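PDB 4Q63: uncharacterized protein Lpg0364 from Legionella pneumophila subsp. pneumophila, which is of unknown function but carries a PilZ-like domain and so may bind the second messenger cyclic di-GMP. Local coordinates for residues N25-V30 with A37-Q42; V30-N35 with L77-E82. All coordinates share one frame; numbering follows the deposited sequence.

Interaction 1 of 2, residues N25-V30 with A37-Q42; sequences NSIEIV and AVVVKQ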
ATOM      1  N   ASN A  25      -6.766  -0.969  12.060  1.00 70.69           N
ATOM      2  CA  ASN A  25      -7.787  -0.049  11.561  1.00 66.57           C
ATOM      3  C   ASN A  25      -7.663   0.100  10.046  1.00 57.74           C
ATOM      4  O   ASN A  25      -6.587   0.399   9.531  1.00 49.59           O
ATOM      5  CB  ASN A  25      -7.672   1.310  12.250  1.00 69.34           C
ATOM      6  CG  ASN A  25      -7.930   1.225  13.743  1.00 78.53           C
ATOM      7  OD1 ASN A  25      -9.025   1.536  14.213  1.00 85.04           O
ATOM      8  ND2 ASN A  25      -6.923   0.792  14.494  1.00 77.88           N
ATOM      9  N   SER A  26      -8.762  -0.124   9.334  1.00 58.50           N
ATOM     10  CA  SER A  26      -8.714  -0.183   7.881  1.00 58.37           C
ATOM     11  C   SER A  26      -8.518   1.195   7.268  1.00 58.02           C
ATOM     12  O   SER A  26      -9.034   2.192   7.767  1.00 60.32           O
ATOM     13  CB  SER A  26      -9.981  -0.826   7.322  1.00 62.65           C
ATOM     14  OG  SER A  26     -11.015   0.126   7.231  1.00 68.46           O
ATOM     15  N   ILE A  27      -7.768   1.243   6.177  1.00 51.76           N
ATOM     16  CA  ILE A  27      -7.575   2.483   5.459  1.00 49.78           C
ATOM     17  C   ILE A  27      -7.833   2.302   3.967  1.00 48.68           C
ATOM     18  O   ILE A  27      -7.615   1.226   3.409  1.00 46.39           O
ATOM     19  CB  ILE A  27      -6.161   3.036   5.685  1.00 54.54           C
ATOM     20  CG1 ILE A  27      -5.118   1.978   5.345  1.00 55.55           C
ATOM     21  CG2 ILE A  27      -5.981   3.463   7.133  1.00 57.99           C
ATOM     22  CD1 ILE A  27      -4.059   2.483   4.412  1.00 54.98           C
ATOM     23  N   GLU A  28      -8.291   3.369   3.321  1.00 46.69           N
ATOM     24  CA  GLU A  28      -8.589   3.328   1.897  1.00 42.58           C
ATOM     25  C   GLU A  28      -7.314   3.523   1.085  1.00 42.98           C
ATOM     26  O   GLU A  28      -6.659   4.562   1.191  1.00 43.97           O
ATOM     27  CB  GLU A  28      -9.605   4.417   1.557  1.00 43.87           C
ATOM     28  CG  GLU A  28     -10.320   4.228   0.244  1.00 45.85           C
ATOM     29  CD  GLU A  28     -11.362   5.308   0.015  1.00 47.22           C
ATOM     30  OE1 GLU A  28     -12.195   5.147  -0.897  1.00 51.49           O
ATOM     31  OE2 GLU A  28     -11.355   6.316   0.763  1.00 44.53           O
ATOM     32  N   ILE A  29      -6.961   2.509   0.295  0.50 38.54           N
ATOM     33  CA  ILE A  29      -5.831   2.588  -0.631  0.50 35.56           C
ATOM     34  C   ILE A  29      -6.327   2.861  -2.044  0.50 37.95           C
ATOM     35  O   ILE A  29      -7.206   2.156  -2.549  0.50 37.72           O
ATOM     36  CB  ILE A  29      -5.002   1.282  -0.660  0.50 38.88           C
ATOM     37  CG1 ILE A  29      -4.100   1.191   0.573  0.50 38.74           C
ATOM     38  CG2 ILE A  29      -4.174   1.212  -1.940  0.50 41.24           C
ATOM     39  CD1 ILE A  29      -2.705   0.672   0.285  0.50 38.67           C
ATOM     40  N   VAL A  30      -5.757   3.800  -2.697  0.57 38.05           N
ATOM     41  CA  VAL A  30      -6.250   4.073  -4.053  0.57 39.32           C
ATOM     42  C   VAL A  30      -5.223   3.795  -5.143  0.57 38.96           C
ATOM     43  O   VAL A  30      -5.582   3.646  -6.301  0.57 41.41           O
ATOM     44  CB  VAL A  30      -6.800   5.513  -4.217  0.57 47.53           C
ATOM     45  CG1 VAL A  30      -8.130   5.671  -3.481  0.57 48.94           C
ATOM     46  CG2 VAL A  30      -5.778   6.545  -3.752  0.57 45.92           C
ATOM     47  N   ALA A  37       2.498   3.898  -1.795  1.00 35.69           N
ATOM     48  CA  ALA A  37       1.055   3.872  -1.978  1.00 35.45           C
ATOM     49  C   ALA A  37       0.461   5.266  -1.779  1.00 37.42           C
ATOM     50  O   ALA A  37       1.055   6.114  -1.114  1.00 35.10           O
ATOM     51  CB  ALA A  37       0.425   2.916  -0.972  1.00 31.69           C
ATOM     52  N   VAL A  38      -0.726   5.462  -2.336  1.00 37.01           N
ATOM     53  CA  VAL A  38      -1.551   6.635  -2.065  1.00 35.66           C
ATOM     54  C   VAL A  38      -2.771   6.196  -1.261  1.00 35.00           C
ATOM     55  O   VAL A  38      -3.526   5.332  -1.703  1.00 36.04           O
ATOM     56  CB  VAL A  38      -2.002   7.240  -3.371  1.00 38.26           C
ATOM     57  CG1 VAL A  38      -2.851   8.541  -3.119  1.00 38.02           C
ATOM     58  CG2 VAL A  38      -0.769   7.525  -4.237  1.00 42.39           C
ATOM     59  N   VAL A  39      -2.914   6.738  -0.054  1.00 33.66           N
ATOM     60  CA  VAL A  39      -4.045   6.420   0.816  1.00 36.71           C
ATOM     61  C   VAL A  39      -4.872   7.679   1.144  1.00 44.11           C
ATOM     62  O   VAL A  39      -4.388   8.811   1.003  1.00 35.56           O
ATOM     63  CB  VAL A  39      -3.592   5.748   2.122  1.00 38.32           C
ATOM     64  CG1 VAL A  39      -2.792   4.467   1.811  1.00 36.29           C
ATOM     65  CG2 VAL A  39      -2.748   6.702   2.966  1.00 42.20           C
ATOM     66  N   VAL A  40      -6.111   7.479   1.578  1.00 40.40           N
ATOM     67  CA  VAL A  40      -6.980   8.603   1.903  1.00 41.98           C
ATOM     68  C   VAL A  40      -6.941   8.940   3.390  1.00 45.06           C
ATOM     69  O   VAL A  40      -7.058   8.056   4.237  1.00 48.34           O
ATOM     70  CB  VAL A  40      -8.419   8.310   1.497  1.00 42.56           C
ATOM     71  CG1 VAL A  40      -9.287   9.601   1.593  1.00 42.51           C
ATOM     72  CG2 VAL A  40      -8.441   7.739   0.082  1.00 43.05           C
ATOM     73  N   LYS A  41      -6.791  10.228   3.700  1.00 59.91           N
ATOM     74  CA  LYS A  41      -6.738  10.693   5.083  1.00 62.33           C
ATOM     75  C   LYS A  41      -8.056  10.457   5.825  1.00 66.80           C
ATOM     76  O   LYS A  41      -9.134  10.677   5.275  1.00 64.25           O
ATOM     77  CB  LYS A  41      -6.362  12.180   5.118  1.00 71.90           C
ATOM     78  CG  LYS A  41      -6.498  12.854   6.475  1.00 79.21           C
ATOM     79  CD  LYS A  41      -6.108  14.324   6.390  1.00 83.29           C
ATOM     80  CE  LYS A  41      -6.007  14.953   7.771  1.00 88.86           C
ATOM     81  NZ  LYS A  41      -5.370  16.301   7.728  1.00 94.07           N
ATOM     82  N   GLN A  42      -7.965  10.008   7.074  1.00 69.79           N
ATOM     83  CA  GLN A  42      -9.151   9.846   7.917  1.00 79.19           C
ATOM     84  C   GLN A  42      -9.103  10.750   9.146  1.00 84.28           C
ATOM     85  O   GLN A  42      -8.210  11.591   9.271  1.00 80.59           O
ATOM     86  CB  GLN A  42      -9.315   8.391   8.344  1.00 79.95           C
ATOM     87  CG  GLN A  42      -9.673   7.468   7.206  0.83 78.15           C
ATOM     88  CD  GLN A  42      -9.305   6.031   7.493  0.81 74.66           C
ATOM     89  OE1 GLN A  42      -8.415   5.755   8.301  0.84 75.10           O
ATOM     90  NE2 GLN A  42      -9.985   5.105   6.831  0.82 72.32           N
TER
HETATM   91  O   HOH W   1      -8.665   5.904   4.562  1.00 53.24           O
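Ile29 and Val39 form an antiparallel non-hydrogen-bonded pair, CA to CA 4.5 Å, flanked by two backbone bonds, Val30 N to Val38 O at 2.9 Å and Val40 N to Glu28 O. This is the open half of the hairpin of strands 25-33 and 36-40 in the curled antiparallel sheet of the PilZ-like domain. Past Val40 the strands part, and a water bridges them by accepting from Glu28 N and donating to Val40 O.

On the face of Ile29 and Val39, Ile27 CD1 meets Val39 CG1 at 3.5 Å. A chi1 of 54° puts Ile27 CG1 between the backbone N and the carbonyl carbon, and chi2 of 129° then carries CD1 to the valine; Ile27 also touches Leu52 of strand 49-56. Glu28 and Val40 lie side by side, the extended glutamate chain running past the valine until OE2 comes within 3.3 Å of Val40 CG2.

Farther along, the side chain of Gln42 reaches across to strand 25-33 where the backbones no longer pair. Its NE2 donates to Ser26 O over 3.2 Å with an N-H...O angle of 165°, the acceptor lying in the amide plane, while Gln42 OE1 rests 3.5 Å from Ile27 CG2.

Interaction 2 of 2, residues V30-N35 with L77-E82; sequences VEISSN and LHFTKE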
ATOM      1  N   VAL A  30      -5.757   3.800  -2.697  0.57 38.05           N
ATOM      2  CA  VAL A  30      -6.250   4.073  -4.053  0.57 39.32           C
ATOM      3  C   VAL A  30      -5.223   3.795  -5.143  0.57 38.96           C
ATOM      4  O   VAL A  30      -5.582   3.646  -6.301  0.57 41.41           O
ATOM      5  CB  VAL A  30      -6.800   5.513  -4.217  0.57 47.53           C
ATOM      6  CG1 VAL A  30      -8.130   5.671  -3.481  0.57 48.94           C
ATOM      7  CG2 VAL A  30      -5.778   6.545  -3.752  0.57 45.92           C
ATOM      8  N   GLU A  31      -3.946   3.733  -4.780  1.00 36.91           N
ATOM      9  CA  GLU A  31      -2.924   3.361  -5.749  1.00 41.44           C
ATOM     10  C   GLU A  31      -1.754   2.746  -5.010  1.00 39.74           C
ATOM     11  O   GLU A  31      -1.492   3.100  -3.869  1.00 39.12           O
ATOM     12  CB  GLU A  31      -2.441   4.592  -6.516  1.00 47.91           C
ATOM     13  CG  GLU A  31      -1.599   4.274  -7.739  0.82 48.42           C
ATOM     14  CD  GLU A  31      -1.259   5.522  -8.545  0.58 52.42           C
ATOM     15  OE1 GLU A  31      -0.749   6.489  -7.948  0.45 53.29           O
ATOM     16  OE2 GLU A  31      -1.508   5.536  -9.770  0.42 55.38           O
ATOM     17  N   ILE A  32      -1.053   1.824  -5.655  1.00 37.17           N
ATOM     18  CA  ILE A  32       0.057   1.152  -4.986  1.00 37.66           C
ATOM     19  C   ILE A  32       1.157   0.770  -5.967  1.00 36.71           C
ATOM     20  O   ILE A  32       0.894   0.436  -7.121  1.00 35.89           O
ATOM     21  CB  ILE A  32      -0.435  -0.075  -4.189  1.00 36.22           C
ATOM     22  CG1 ILE A  32       0.656  -0.592  -3.239  1.00 34.49           C
ATOM     23  CG2 ILE A  32      -0.941  -1.173  -5.129  1.00 39.80           C
ATOM     24  CD1 ILE A  32       0.122  -1.543  -2.199  1.00 36.80           C
ATOM     25  N   SER A  33       2.398   0.888  -5.515  1.00 36.93           N
ATOM     26  CA  SER A  33       3.534   0.363  -6.257  1.00 38.92           C
ATOM     27  C   SER A  33       4.388  -0.404  -5.253  1.00 39.38           C
ATOM     28  O   SER A  33       4.076  -0.422  -4.065  1.00 34.38           O
ATOM     29  CB  SER A  33       4.341   1.488  -6.895  1.00 39.61           C
ATOM     30  OG  SER A  33       5.119   2.163  -5.925  1.00 46.91           O
ATOM     31  N   SER A  34       5.458  -1.036  -5.720  1.00 40.82           N
ATOM     32  CA  SER A  34       6.321  -1.788  -4.816  1.00 39.84           C
ATOM     33  C   SER A  34       7.032  -0.852  -3.822  1.00 38.11           C
ATOM     34  O   SER A  34       7.474  -1.286  -2.768  1.00 37.97           O
ATOM     35  CB  SER A  34       7.344  -2.623  -5.601  1.00 40.27           C
ATOM     36  OG  SER A  34       8.166  -1.788  -6.394  1.00 43.48           O
ATOM     37  N   ASN A  35       7.105   0.435  -4.141  1.00 32.13           N
ATOM     38  CA  ASN A  35       7.850   1.390  -3.313  1.00 34.82           C
ATOM     39  C   ASN A  35       6.963   2.324  -2.481  1.00 30.92           C
ATOM     40  O   ASN A  35       7.462   3.178  -1.731  1.00 29.56           O
ATOM     41  CB  ASN A  35       8.776   2.254  -4.180  1.00 44.80           C
ATOM     42  CG  ASN A  35       9.947   1.482  -4.757  1.00 58.48           C
ATOM     43  OD1 ASN A  35      10.377   0.472  -4.207  1.00 63.47           O
ATOM     44  ND2 ASN A  35      10.478   1.970  -5.875  1.00 68.35           N
ATOM     45  N   LEU A  77       2.517   7.363   0.861  1.00 30.72           N
ATOM     46  CA  LEU A  77       3.399   6.555   1.700  1.00 29.94           C
ATOM     47  C   LEU A  77       4.574   6.037   0.900  1.00 29.67           C
ATOM     48  O   LEU A  77       4.460   5.743  -0.285  1.00 31.20           O
ATOM     49  CB  LEU A  77       2.657   5.351   2.291  1.00 27.83           C
ATOM     50  CG  LEU A  77       1.310   5.589   2.959  1.00 32.65           C
ATOM     51  CD1 LEU A  77       0.787   4.254   3.534  1.00 31.22           C
ATOM     52  CD2 LEU A  77       1.401   6.672   4.048  1.00 30.99           C
ATOM     53  N   HIS A  78       5.713   5.954   1.559  1.00 27.72           N
ATOM     54  CA  HIS A  78       6.917   5.369   0.997  1.00 25.42           C
ATOM     55  C   HIS A  78       7.246   4.099   1.812  1.00 27.55           C
ATOM     56  O   HIS A  78       7.352   4.187   3.037  1.00 28.14           O
ATOM     57  CB  HIS A  78       8.006   6.381   1.211  1.00 27.30           C
ATOM     58  CG  HIS A  78       9.380   5.893   0.905  1.00 31.82           C
ATOM     59  ND1 HIS A  78      10.473   6.241   1.669  1.00 34.94           N
ATOM     60  CD2 HIS A  78       9.846   5.125  -0.103  1.00 31.99           C
ATOM     61  CE1 HIS A  78      11.554   5.687   1.153  1.00 37.24           C
ATOM     62  NE2 HIS A  78      11.197   5.014   0.077  1.00 30.70           N
ATOM     63  N   PHE A  79       7.407   2.942   1.154  1.00 28.33           N
ATOM     64  CA  PHE A  79       7.784   1.697   1.857  1.00 28.00           C
ATOM     65  C   PHE A  79       9.301   1.655   1.953  1.00 30.10           C
ATOM     66  O   PHE A  79      10.004   1.654   0.947  1.00 32.38           O
ATOM     67  CB  PHE A  79       7.284   0.444   1.132  1.00 25.68           C
ATOM     68  CG  PHE A  79       5.793   0.404   0.934  1.00 29.41           C
ATOM     69  CD1 PHE A  79       4.928   0.767   1.954  1.00 34.10           C
ATOM     70  CD2 PHE A  79       5.256   0.018  -0.281  1.00 30.10           C
ATOM     71  CE1 PHE A  79       3.570   0.727   1.771  1.00 35.01           C
ATOM     72  CE2 PHE A  79       3.880  -0.023  -0.474  1.00 28.75           C
ATOM     73  CZ  PHE A  79       3.038   0.330   0.545  1.00 32.66           C
ATOM     74  N   THR A  80       9.807   1.619   3.175  1.00 23.98           N
ATOM     75  CA  THR A  80      11.208   1.890   3.406  1.00 29.63           C
ATOM     76  C   THR A  80      12.172   0.713   3.378  1.00 35.86           C
ATOM     77  O   THR A  80      13.388   0.925   3.330  1.00 38.77           O
ATOM     78  CB  THR A  80      11.377   2.636   4.734  1.00 34.93           C
ATOM     79  OG1 THR A  80      10.679   1.923   5.761  1.00 37.99           O
ATOM     80  CG2 THR A  80      10.775   4.039   4.613  1.00 33.85           C
ATOM     81  N   LYS A  81      11.665  -0.520   3.424  1.00 40.25           N
ATOM     82  CA  LYS A  81      12.569  -1.672   3.508  1.00 43.56           C
ATOM     83  C   LYS A  81      12.677  -2.402   2.177  1.00 43.84           C
ATOM     84  O   LYS A  81      11.683  -2.929   1.655  1.00 38.52           O
ATOM     85  CB  LYS A  81      12.143  -2.642   4.617  1.00 43.36           C
ATOM     86  CG  LYS A  81      11.905  -1.950   5.950  1.00 53.36           C
ATOM     87  CD  LYS A  81      13.200  -1.322   6.483  1.00 63.27           C
ATOM     88  CE  LYS A  81      12.954  -0.467   7.723  1.00 62.57           C
ATOM     89  NZ  LYS A  81      12.046  -1.113   8.699  1.00 31.55           N
ATOM     90  N   GLU A  82      13.895  -2.444   1.651  1.00 43.92           N
ATOM     91  CA  GLU A  82      14.147  -3.044   0.350  1.00 49.22           C
ATOM     92  C   GLU A  82      13.655  -4.486   0.260  1.00 46.09           C
ATOM     93  O   GLU A  82      13.004  -4.850  -0.715  1.00 43.26           O
ATOM     94  CB  GLU A  82      15.630  -2.958  -0.024  0.70 56.26           C
ATOM     95  CG  GLU A  82      15.880  -3.111  -1.518  0.93 61.29           C
ATOM     96  CD  GLU A  82      17.263  -2.639  -1.925  0.39 70.28           C
ATOM     97  OE1 GLU A  82      18.244  -3.348  -1.614  0.81 73.77           O
ATOM     98  OE2 GLU A  82      17.366  -1.556  -2.548  0.79 74.89           O
TER
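Phe79 reaches from the end of strand 74-79 to the turn that follows strand 25-33, and its ring edge meets the backbone of that turn. CB starts 4.0 Å from Asn35 O, the oxygen that also accepts the backbone bond from Phe79 N. CG, set anti to the carbonyl carbon (chi1 -58°), lies 4.1 Å from Asn35 C. The next atom, CD2, comes to 3.6 Å from Ser34 O, which sits at the ring edge in the ring plane. Farther out, CE2 has Ser33 O at 3.6 Å and Ile32 CG1 at 4.3 Å, both again at the edge near the plane. One side of the ring thus follows the backbone carbonyls of the turn, where its slightly positive C-H edge probably suits the oxygens; Ser34 O, buried here, has no hydrogen-bond partner in the model. At the tip, CZ turns to Ala37 CB of strand 36-40.

The turn itself is an ST turn: Ser33 OG accepts from Asn35 N, two residues on, in the connection between strands 25-33 and 36-40. In this PilZ-like domain the C-terminal helix 82-100 packs against the curled sheet, and the contact lies beneath its first turns. Thr85 and Leu88 touch Phe79, Phe89 touches Ser34, and Leu92 touches Ile32.

Asn35 O ties the turn to the strand. Phe79 N approaches it at 2.9 Å, nearly straight at the hydrogen (164°) but well above the carbonyl plane, by 53°. The same oxygen lies at the edge of the His78 ring, 3.5 Å from CD2, while ND1 on that imidazole is hydrogen-bonded to Glu66 OE2 on strand 59-71.

The two contacts share Val30, and their centres are 13 Å apart. Interaction 1 is a strand pairing, while interaction 2 joins two elements that flank strand 36-40; strand 25-33 reaches its turn beyond a classic bulge at Val30 and Glu31 opposite Val38. Strand 36-40 lies between strands 25-33 and 74-79 and pairs with both: Val38 N lies 2.9 Å from Glu31 O, and Ala37 O lies 2.8 Å from Leu77 N, both probable hydrogen bonds. Ala37 CB, 4.0 Å from Phe79 CZ, brings the contacts together through side chains. The cadmium site seen in the crystal uses His57 and Glu98; from side chain to a cadmium ion, His78 is about 5 Å away and Val40 about 9 Å.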